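Long-range contact in D-threo-3-hydroxyaspartate dehydratase (Delftia, PDB 3WQE), which uses pyridoxal 5'-phosphate and a divalent metal ion to deaminate D-threo-3-hydroxyaspartate to oxaloacetate and ammonium: residues 177-182 and 204-209. Residues are numbered along the deposited sequence; the frame is centred on the assembly and turned at random.
Sequences GGVLTH and AGCVQA. With PLP (pyridoxal-5'-phosphate), chain F; 2TL (D-allothreonine), chain H.
C206 reaches from the helical segment 204-209 to the backbone between L180 and T181, its SG 3.8 Å from L180 C, and the methyls of V179 and T181 come at the sulfur from alternate positions along the chain, with L180 between them turned away. With chi1 at -152°, SG lies roughly anti to the helix backbone N, which carries it off the helix and onto the chain opposite. V179 CG2 stands 3.8 Å from SG and also touches the C206 carbonyl O, whereas its other branch, CG1, is directed to A209 CB at 4.4 Å. T181 divides its two branches: CG2 packs on C206 CB at 3.8 Å, and OG1 turns to hydrogen bonds with I145 O and T147 OG1. No hydrogen bond joins the two segments, so the interface is van der Waals packing.

Beyond the strand, the H182 ring lies over the PLP pyridine, with PLP C3 3.5 Å above the imidazole plane and over its centre. NE2 hydrogen-bonds in plane to OG1 of the bound D-allothreonine (2.8 Å), while ND1 bonds to G226 O and so helps fix the ring's rotation. Replacing H182 by an alanine is likely to leave that ligand hydroxyl without its imidazole partner and the cofactor without ring cover on this face.

The axes of strand 177-180 and helical segment 204-209 approach to 8.2 Å, their directions 148° apart, the nearly antiparallel packing of a TIM-barrel helix on its strand. Helix 192-215 follows strand 175-180 in a beta-alpha-beta crossover to the parallel strand 222-225; C206 also touches V223 and V225, and A209 rests on I145 of strand 140-146.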
loop_
_atom_site.group_PDB
_atom_site.type_symbol
_atom_site.label_atom_id
_atom_site.label_comp_id
_atom_site.label_asym_id
_atom_site.label_seq_id
_atom_site.Cartn_x
_atom_site.Cartn_y
_atom_site.Cartn_z
ATOM N N GLY B 177 -25.384 -23.251 0.122
ATOM C CA GLY B 177 -26.172 -22.196 -0.529
ATOM C C GLY B 177 -25.844 -21.979 -1.988
ATOM O O GLY B 177 -26.573 -21.243 -2.673
ATOM N N GLY B 178 -24.731 -22.556 -2.441
ATOM C CA GLY B 178 -24.322 -22.250 -3.792
ATOM C C GLY B 178 -22.869 -22.592 -4.056
ATOM O O GLY B 178 -22.179 -23.158 -3.245
ATOM N N VAL B 179 -22.462 -22.201 -5.287
ATOM C CA VAL B 179 -21.043 -22.326 -5.731
ATOM C C VAL B 179 -20.654 -20.977 -6.295
ATOM O O VAL B 179 -21.458 -20.180 -6.769
ATOM C CB VAL B 179 -20.830 -23.394 -6.817
ATOM C CG1 VAL B 179 -20.919 -24.814 -6.180
ATOM C CG2 VAL B 179 -21.895 -23.305 -7.971
ATOM N N LEU B 180 -19.355 -20.678 -6.207
ATOM C CA LEU B 180 -18.844 -19.414 -6.784
ATOM C C LEU B 180 -17.513 -19.646 -7.396
ATOM O O LEU B 180 -16.750 -20.588 -7.002
ATOM C CB LEU B 180 -18.733 -18.266 -5.752
ATOM C CG LEU B 180 -17.544 -18.356 -4.763
ATOM C CD1 LEU B 180 -17.322 -16.955 -4.153
ATOM C CD2 LEU B 180 -17.790 -19.386 -3.654
ATOM N N THR B 181 -17.168 -18.852 -8.398
ATOM C CA THR B 181 -15.817 -18.873 -9.009
ATOM C C THR B 181 -15.373 -17.499 -9.325
ATOM O O THR B 181 -16.255 -16.627 -9.555
ATOM C CB THR B 181 -15.749 -19.805 -10.244
ATOM O OG1 THR B 181 -14.388 -20.085 -10.597
ATOM C CG2 THR B 181 -16.507 -19.183 -11.457
ATOM N N HIS B 182 -14.041 -17.291 -9.471
ATOM C CA HIS B 182 -13.527 -16.015 -9.927
ATOM C C HIS B 182 -12.469 -16.296 -10.942
ATOM O O HIS B 182 -11.428 -16.927 -10.611
ATOM C CB HIS B 182 -12.868 -15.302 -8.736
ATOM C CG HIS B 182 -12.097 -14.098 -9.148
ATOM N ND1 HIS B 182 -12.648 -12.959 -9.694
ATOM C CD2 HIS B 182 -10.699 -13.858 -8.988
ATOM C CE1 HIS B 182 -11.605 -11.992 -9.875
ATOM N NE2 HIS B 182 -10.456 -12.564 -9.491
ATOM N N ALA B 204 -19.263 -21.927 -17.679
ATOM C CA ALA B 204 -19.484 -23.385 -17.884
ATOM C C ALA B 204 -18.999 -24.174 -16.680
ATOM O O ALA B 204 -19.640 -25.134 -16.268
ATOM C CB ALA B 204 -18.797 -23.863 -19.160
ATOM N N GLY B 205 -17.892 -23.722 -16.147
ATOM C CA GLY B 205 -17.288 -24.578 -15.060
ATOM C C GLY B 205 -18.051 -24.344 -13.789
ATOM O O GLY B 205 -18.273 -25.330 -13.053
ATOM N N CYS B 206 -18.489 -23.130 -13.514
ATOM C CA CYS B 206 -19.231 -22.941 -12.276
ATOM C C CYS B 206 -20.597 -23.681 -12.341
ATOM O O CYS B 206 -21.080 -24.316 -11.356
ATOM C CB CYS B 206 -19.460 -21.458 -11.954
ATOM S SG CYS B 206 -19.620 -21.176 -10.191
ATOM N N VAL B 207 -21.297 -23.556 -13.515
ATOM C CA VAL B 207 -22.590 -24.292 -13.675
ATOM C C VAL B 207 -22.351 -25.794 -13.602
ATOM O O VAL B 207 -23.160 -26.517 -13.002
ATOM C CB VAL B 207 -23.216 -23.853 -15.032
ATOM C CG1 VAL B 207 -24.462 -24.711 -15.238
ATOM C CG2 VAL B 207 -23.679 -22.388 -14.846
ATOM N N GLN B 208 -21.261 -26.232 -14.231
ATOM C CA GLN B 208 -20.910 -27.699 -14.142
ATOM C C GLN B 208 -20.863 -28.182 -12.687
ATOM O O GLN B 208 -21.419 -29.279 -12.370
ATOM C CB GLN B 208 -19.571 -27.931 -14.831
ATOM C CG GLN B 208 -19.142 -29.388 -14.812
ATOM C CD GLN B 208 -17.722 -29.550 -15.363
ATOM O OE1 GLN B 208 -17.095 -28.540 -15.724
ATOM N NE2 GLN B 208 -17.234 -30.736 -15.411
ATOM N N ALA B 209 -20.149 -27.393 -11.845
ATOM C CA ALA B 209 -20.065 -27.772 -10.399
ATOM C C ALA B 209 -21.450 -27.813 -9.779
ATOM O O ALA B 209 -21.785 -28.772 -9.062
ATOM C CB ALA B 209 -19.143 -26.813 -9.617
HETATM N N1 PLP F . -14.772 -12.106 -6.596
HETATM C C2 PLP F . -13.653 -12.516 -5.989
HETATM C C2A PLP F . -13.707 -13.755 -5.110
HETATM C C3 PLP F . -12.373 -11.898 -6.208
HETATM O O3 PLP F . -11.262 -12.338 -5.582
HETATM C C4 PLP F . -12.365 -10.695 -6.930
HETATM C C4A PLP F . -11.158 -9.959 -7.255
HETATM C C5 PLP F . -13.620 -10.258 -7.517
HETATM C C6 PLP F . -14.798 -11.035 -7.311
HETATM C C5A PLP F . -13.694 -8.911 -8.283
HETATM O O4P PLP F . -12.926 -8.906 -9.478
HETATM P P PLP F . -12.669 -7.472 -10.152
HETATM O O1P PLP F . -14.081 -6.999 -10.473
HETATM O O2P PLP F . -11.900 -7.931 -11.350
HETATM O O3P PLP F . -11.960 -6.614 -9.155
HETATM N N 2TL H . -9.850 -10.625 -6.867
HETATM C CA 2TL H . -8.565 -9.898 -7.198
HETATM C CB 2TL H . -7.919 -10.722 -8.338
HETATM O OG1 2TL H . -8.528 -10.501 -9.571
HETATM C CG2 2TL H . -7.690 -12.149 -8.187
HETATM C C 2TL H . -7.730 -10.070 -5.934
HETATM O O 2TL H . -8.104 -10.935 -5.142
HETATM O OXT 2TL H . -6.833 -9.290 -5.836
#